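Long-range contacts in alanine dehydrogenase (Archaeoglobus fulgidus, PDB 1OMO), which catalyses the reversible NAD(+)-dependent oxidative deamination of L-alanine to pyruvate and ammonium, working as a homodimer: residues Q8-E12 and M99-T104; A137-E142 and K165-C170. All blocks are in the same frame, centred on the assembly; numbering follows the deposited sequence.

Interactions 1 and 2 follow one another along the chain, the first closing before the second opens, and their centres lie about 20 Å apart. Residues 8-12 and 99-104 meet where strand 95-100 of the mixed sheet gives way to helix 102-120, close to the second subunit. Residues 137-142 and 165-170 belong to helices 135-147 and 160-172, which pack beside the parallel sheet of the NAD-binding Rossmann domain. The two contacts touch directly: Tyr103 CE2 of interaction 1 lies 3.9 Å from Phe139 CZ of interaction 2. Helix 102-120, which also meets Phe139 through Ser106 and Leu107, thus brings the two parts of the subunit together.

Interaction 1 of 2, residues Q8-E12 and M99-T104; sequences QEEVE and MDATYT
Glu12 lays its aliphatic CG on the middle of the Tyr103 ring: CG sits 3.5 Å from the ring centroid and 12° off the normal, a CH-pi contact over one face. With CG anti to the carbonyl carbon (chi1 -70°) and the chain extended beyond it, the carboxylate continues over the CD2 side of the ring, its plane turned 34° from that of the tyrosine. Gln8, one helical turn earlier, holds this acid in place, since NE2 donates to Glu12 OE2 at 2.8 Å. The methylenes of Gln8 cross Asp100 at a slant, with Gln8 CG 3.0 Å from Asp100 OD2. No hydrogen bond crosses between the two segments, which bury 385 Å² chiefly by packing. Asp100 spends its carboxylate on the residues that follow it, forming an Asx turn at the start of helix 102-120: OD1 takes Thr102 N from above the carboxylate plane at 2.8 Å and Thr102 OG1 on its syn lone pair, while OD2 receives Tyr103 N at 3.3 Å. The exit from strand 95-100 is thereby tied to the helix whose Arg108 binds NAD. Deeper in, Val11 drives CG1 against Thr104 CG2 at 3.5 Å and rests CG2 4.2 Å from Met99 CB, with Val304 of helix 294-311 packing on Val11 and Met99. Phe320 of the second subunit covers Gln8, Asp100 and Thr102.

Interaction 2 of 2, residues A137-E142 and K165-C170; sequences AYFQLE and KFVSYC
Ala137 begins the contact by setting its methyl CB 4.0 Å from Phe166 CE2, which also nears the backbone Ala137 O, an approach the small side chain probably permits. Tyr138, next in line, contributes the most surface. Its CG stands anti to the carbonyl carbon (chi1 -69°), which sends the ring across to helix 160-172 to meet two aromatic side chains, one over its face and the other at its edge. Phe166 points an edge at one face of Tyr138, with CD2 over the ring centre and the planes 75° apart. Tyr138 in turn presents its own edge to the face of Tyr169: CE2 comes within 3.5 Å of Tyr169 CG, and the planes are 85° apart. Two T-shaped pairs therefore share the central ring, whose OH ends against the Lys165 methylenes, 3.3 Å from CG. Leu141, one turn on, rests CG 3.9 Å from Phe166 CZ and reaches Tyr169 CE2 with CD1. Glu142 bends at chi2 to bring OE1 in the ring plane to Tyr169 OH, which donates a very short hydrogen bond of 2.5 Å; the carboxylate stands almost perpendicular to the ring. Its other oxygen, OE2, forms salt bridges with Arg145 and Arg146. A leucine in place of Tyr169 would probably deprive Glu142 OE1 of this hydroxyl donor and the Tyr138 edge of its aromatic face. The two helices run in roughly the same direction, their segment axes 11.5 Å apart at closest approach, while Phe166 also packs on Val153 and Ala155 of strand 152-156. Neighbouring, similarly directed helices beside a parallel sheet fit successive beta-alpha-beta units, and Ala137 falls in a GxGxxA pattern consistent with the dinucleotide-binding Rossmann fold.

Interaction 1 of 2, residues Q8-E12 and M99-T104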
loop_
_atom_site.group_PDB
_atom_site.type_symbol
_atom_site.label_atom_id
_atom_site.label_comp_id
_atom_site.label_asym_id
_atom_site.label_seq_id
_atom_site.Cartn_x
_atom_site.Cartn_y
_atom_site.Cartn_z
ATOM N N GLN A 8 4.652 10.331 -17.272
ATOM C CA GLN A 8 6.068 10.001 -17.282
ATOM C C GLN A 8 6.873 11.065 -18.029
ATOM O O GLN A 8 7.918 11.510 -17.547
ATOM C CB GLN A 8 6.313 8.639 -17.917
ATOM C CG GLN A 8 7.772 8.211 -17.856
ATOM C CD GLN A 8 8.027 6.939 -18.618
ATOM O OE1 GLN A 8 7.112 6.134 -18.830
ATOM N NE2 GLN A 8 9.275 6.737 -19.030
ATOM N N GLU A 9 6.386 11.484 -19.191
ATOM C CA GLU A 9 7.073 12.502 -19.975
ATOM C C GLU A 9 7.236 13.766 -19.140
ATOM O O GLU A 9 8.297 14.380 -19.151
ATOM C CB GLU A 9 6.299 12.802 -21.271
ATOM C CG GLU A 9 6.950 13.845 -22.184
ATOM C CD GLU A 9 6.665 13.630 -23.692
ATOM O OE1 GLU A 9 5.476 13.493 -24.090
ATOM O OE2 GLU A 9 7.649 13.610 -24.479
ATOM N N GLU A 10 6.202 14.147 -18.396
ATOM C CA GLU A 10 6.277 15.347 -17.565
ATOM C C GLU A 10 7.274 15.146 -16.443
ATOM O O GLU A 10 8.189 15.962 -16.288
ATOM C CB GLU A 10 4.900 15.722 -16.980
ATOM C CG GLU A 10 3.952 16.337 -18.022
ATOM C CD GLU A 10 2.476 16.313 -17.625
ATOM O OE1 GLU A 10 1.682 17.061 -18.237
ATOM O OE2 GLU A 10 2.100 15.553 -16.713
ATOM N N VAL A 11 7.121 14.059 -15.678
ATOM C CA VAL A 11 8.038 13.805 -14.570
ATOM C C VAL A 11 9.515 13.826 -15.005
ATOM O O VAL A 11 10.340 14.379 -14.282
ATOM C CB VAL A 11 7.715 12.480 -13.870
ATOM C CG1 VAL A 11 8.776 12.149 -12.800
ATOM C CG2 VAL A 11 6.351 12.582 -13.242
ATOM N N GLU A 12 9.821 13.263 -16.185
ATOM C CA GLU A 12 11.182 13.221 -16.728
ATOM C C GLU A 12 11.810 14.593 -16.845
ATOM O O GLU A 12 13.023 14.740 -16.718
ATOM C CB GLU A 12 11.214 12.524 -18.104
ATOM C CG GLU A 12 10.939 11.015 -17.989
ATOM C CD GLU A 12 11.187 10.231 -19.264
ATOM O OE1 GLU A 12 11.740 10.795 -20.229
ATOM O OE2 GLU A 12 10.841 9.030 -19.279
ATOM N N MET A 99 1.388 10.636 -9.690
ATOM C CA MET A 99 2.431 10.720 -10.729
ATOM C C MET A 99 2.985 9.387 -11.199
ATOM O O MET A 99 2.915 8.366 -10.512
ATOM C CB MET A 99 3.705 11.404 -10.243
ATOM C CG MET A 99 4.336 11.059 -8.953
ATOM S SD MET A 99 5.602 12.375 -8.734
ATOM C CE MET A 99 4.521 13.548 -7.964
ATOM N N ASP A 100 3.626 9.439 -12.352
ATOM C CA ASP A 100 4.306 8.276 -12.864
ATOM C C ASP A 100 5.535 8.146 -11.972
ATOM O O ASP A 100 6.221 9.137 -11.684
ATOM C CB ASP A 100 4.822 8.486 -14.288
ATOM C CG ASP A 100 5.881 7.442 -14.664
ATOM O OD1 ASP A 100 5.564 6.259 -14.565
ATOM O OD2 ASP A 100 7.019 7.774 -15.037
ATOM N N ALA A 101 5.811 6.945 -11.515
ATOM C CA ALA A 101 7.008 6.721 -10.721
ATOM C C ALA A 101 7.857 5.681 -11.487
ATOM O O ALA A 101 8.796 5.104 -10.924
ATOM C CB ALA A 101 6.649 6.208 -9.319
ATOM N N THR A 102 7.541 5.456 -12.768
ATOM C CA THR A 102 8.285 4.444 -13.525
ATOM C C THR A 102 9.685 4.961 -13.752
ATOM O O THR A 102 10.664 4.320 -13.418
ATOM C CB THR A 102 7.623 4.098 -14.888
ATOM O OG1 THR A 102 6.310 3.567 -14.669
ATOM C CG2 THR A 102 8.462 3.021 -15.641
ATOM N N TYR A 103 9.772 6.159 -14.287
ATOM C CA TYR A 103 11.063 6.741 -14.524
ATOM C C TYR A 103 11.828 7.063 -13.252
ATOM O O TYR A 103 13.028 6.811 -13.181
ATOM C CB TYR A 103 10.890 7.999 -15.355
ATOM C CG TYR A 103 12.142 8.823 -15.536
ATOM C CD1 TYR A 103 12.329 10.002 -14.815
ATOM C CD2 TYR A 103 13.109 8.468 -16.484
ATOM C CE1 TYR A 103 13.439 10.812 -15.039
ATOM C CE2 TYR A 103 14.206 9.264 -16.705
ATOM C CZ TYR A 103 14.362 10.432 -15.978
ATOM O OH TYR A 103 15.468 11.213 -16.178
ATOM N N THR A 104 11.154 7.610 -12.238
ATOM C CA THR A 104 11.873 7.983 -11.037
ATOM C C THR A 104 12.328 6.799 -10.239
ATOM O O THR A 104 13.166 6.941 -9.366
ATOM C CB THR A 104 11.066 8.960 -10.100
ATOM O OG1 THR A 104 9.768 8.421 -9.801
ATOM C CG2 THR A 104 10.942 10.356 -10.757
#

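Interaction 2 of 2, residues A137-E142 and K165-C170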
loop_
_atom_site.group_PDB
_atom_site.type_symbol
_atom_site.label_atom_id
_atom_site.label_comp_id
_atom_site.label_asym_id
_atom_site.label_seq_id
_atom_site.Cartn_x
_atom_site.Cartn_y
_atom_site.Cartn_z
ATOM N N ALA A 137 21.783 0.075 -15.790
ATOM C CA ALA A 137 23.213 0.339 -15.926
ATOM C C ALA A 137 23.447 1.790 -16.331
ATOM O O ALA A 137 24.352 2.435 -15.799
ATOM C CB ALA A 137 23.867 -0.595 -16.954
ATOM N N TYR A 138 22.640 2.291 -17.271
ATOM C CA TYR A 138 22.782 3.674 -17.707
ATOM C C TYR A 138 22.585 4.627 -16.522
ATOM O O TYR A 138 23.386 5.550 -16.328
ATOM C CB TYR A 138 21.786 4.019 -18.821
ATOM C CG TYR A 138 22.069 3.319 -20.144
ATOM C CD1 TYR A 138 21.631 2.005 -20.380
ATOM C CD2 TYR A 138 22.796 3.967 -21.167
ATOM C CE1 TYR A 138 21.901 1.355 -21.602
ATOM C CE2 TYR A 138 23.066 3.340 -22.362
ATOM C CZ TYR A 138 22.615 2.036 -22.583
ATOM O OH TYR A 138 22.878 1.429 -23.794
ATOM N N PHE A 139 21.553 4.399 -15.713
ATOM C CA PHE A 139 21.334 5.284 -14.576
ATOM C C PHE A 139 22.456 5.209 -13.563
ATOM O O PHE A 139 22.800 6.201 -12.949
ATOM C CB PHE A 139 20.010 4.993 -13.888
ATOM C CG PHE A 139 18.830 5.445 -14.679
ATOM C CD1 PHE A 139 18.219 4.586 -15.600
ATOM C CD2 PHE A 139 18.360 6.749 -14.551
ATOM C CE1 PHE A 139 17.172 5.016 -16.375
ATOM C CE2 PHE A 139 17.303 7.197 -15.323
ATOM C CZ PHE A 139 16.700 6.330 -16.246
ATOM N N GLN A 140 23.031 4.032 -13.392
ATOM C CA GLN A 140 24.119 3.894 -12.447
ATOM C C GLN A 140 25.313 4.711 -12.998
ATOM O O GLN A 140 25.937 5.484 -12.268
ATOM C CB GLN A 140 24.468 2.424 -12.317
ATOM C CG GLN A 140 25.148 2.063 -11.057
ATOM C CD GLN A 140 24.208 1.926 -9.856
ATOM O OE1 GLN A 140 24.671 1.931 -8.725
ATOM N NE2 GLN A 140 22.907 1.792 -10.095
ATOM N N LEU A 141 25.605 4.535 -14.289
ATOM C CA LEU A 141 26.696 5.224 -14.967
ATOM C C LEU A 141 26.569 6.732 -14.796
ATOM O O LEU A 141 27.534 7.387 -14.450
ATOM C CB LEU A 141 26.677 4.867 -16.458
ATOM C CG LEU A 141 27.729 5.324 -17.486
ATOM C CD1 LEU A 141 27.410 6.697 -17.928
ATOM C CD2 LEU A 141 29.142 5.253 -16.924
ATOM N N GLU A 142 25.372 7.267 -15.029
ATOM C CA GLU A 142 25.133 8.692 -14.907
ATOM C C GLU A 142 25.285 9.209 -13.472
ATOM O O GLU A 142 25.787 10.298 -13.269
ATOM C CB GLU A 142 23.744 9.065 -15.444
ATOM C CG GLU A 142 23.587 8.905 -16.932
ATOM C CD GLU A 142 24.390 9.917 -17.755
ATOM O OE1 GLU A 142 24.508 9.719 -18.989
ATOM O OE2 GLU A 142 24.890 10.910 -17.182
ATOM N N LYS A 165 25.841 -1.016 -27.376
ATOM C CA LYS A 165 25.099 0.220 -27.293
ATOM C C LYS A 165 25.552 1.025 -26.063
ATOM O O LYS A 165 25.780 2.222 -26.158
ATOM C CB LYS A 165 23.603 -0.062 -27.188
ATOM C CG LYS A 165 22.777 1.206 -27.049
ATOM C CD LYS A 165 21.287 0.931 -26.899
ATOM C CE LYS A 165 20.478 2.070 -27.495
ATOM N NZ LYS A 165 19.093 2.021 -26.975
ATOM N N PHE A 166 25.681 0.373 -24.910
ATOM C CA PHE A 166 26.091 1.071 -23.692
ATOM C C PHE A 166 27.503 1.631 -23.930
ATOM O O PHE A 166 27.813 2.754 -23.565
ATOM C CB PHE A 166 26.025 0.089 -22.480
ATOM C CG PHE A 166 26.577 0.639 -21.165
ATOM C CD1 PHE A 166 27.913 0.427 -20.819
ATOM C CD2 PHE A 166 25.759 1.345 -20.269
ATOM C CE1 PHE A 166 28.433 0.900 -19.611
ATOM C CE2 PHE A 166 26.275 1.830 -19.049
ATOM C CZ PHE A 166 27.606 1.606 -18.722
ATOM N N VAL A 167 28.350 0.847 -24.573
ATOM C CA VAL A 167 29.704 1.292 -24.839
ATOM C C VAL A 167 29.706 2.521 -25.745
ATOM O O VAL A 167 30.449 3.458 -25.525
ATOM C CB VAL A 167 30.514 0.151 -25.474
ATOM C CG1 VAL A 167 31.758 0.713 -26.193
ATOM C CG2 VAL A 167 30.937 -0.830 -24.391
ATOM N N SER A 168 28.853 2.505 -26.755
ATOM C CA SER A 168 28.727 3.614 -27.694
ATOM C C SER A 168 28.178 4.873 -26.977
ATOM O O SER A 168 28.569 6.018 -27.308
ATOM C CB SER A 168 27.791 3.183 -28.834
ATOM O OG SER A 168 27.801 4.089 -29.915
ATOM N N TYR A 169 27.275 4.655 -26.008
ATOM C CA TYR A 169 26.666 5.741 -25.220
ATOM C C TYR A 169 27.768 6.456 -24.421
ATOM O O TYR A 169 27.792 7.685 -24.308
ATOM C CB TYR A 169 25.610 5.154 -24.255
ATOM C CG TYR A 169 24.934 6.152 -23.306
ATOM C CD1 TYR A 169 23.665 6.678 -23.594
ATOM C CD2 TYR A 169 25.542 6.541 -22.101
ATOM C CE1 TYR A 169 23.030 7.550 -22.714
ATOM C CE2 TYR A 169 24.898 7.422 -21.207
ATOM C CZ TYR A 169 23.644 7.917 -21.523
ATOM O OH TYR A 169 22.965 8.750 -20.645
ATOM N N CYS A 170 28.674 5.657 -23.867
ATOM C CA CYS A 170 29.803 6.163 -23.107
ATOM C C CYS A 170 30.685 7.007 -24.013
ATOM O O CYS A 170 30.900 8.189 -23.759
ATOM C CB CYS A 170 30.642 5.003 -22.554
ATOM S SG CYS A 170 29.938 4.161 -21.138
#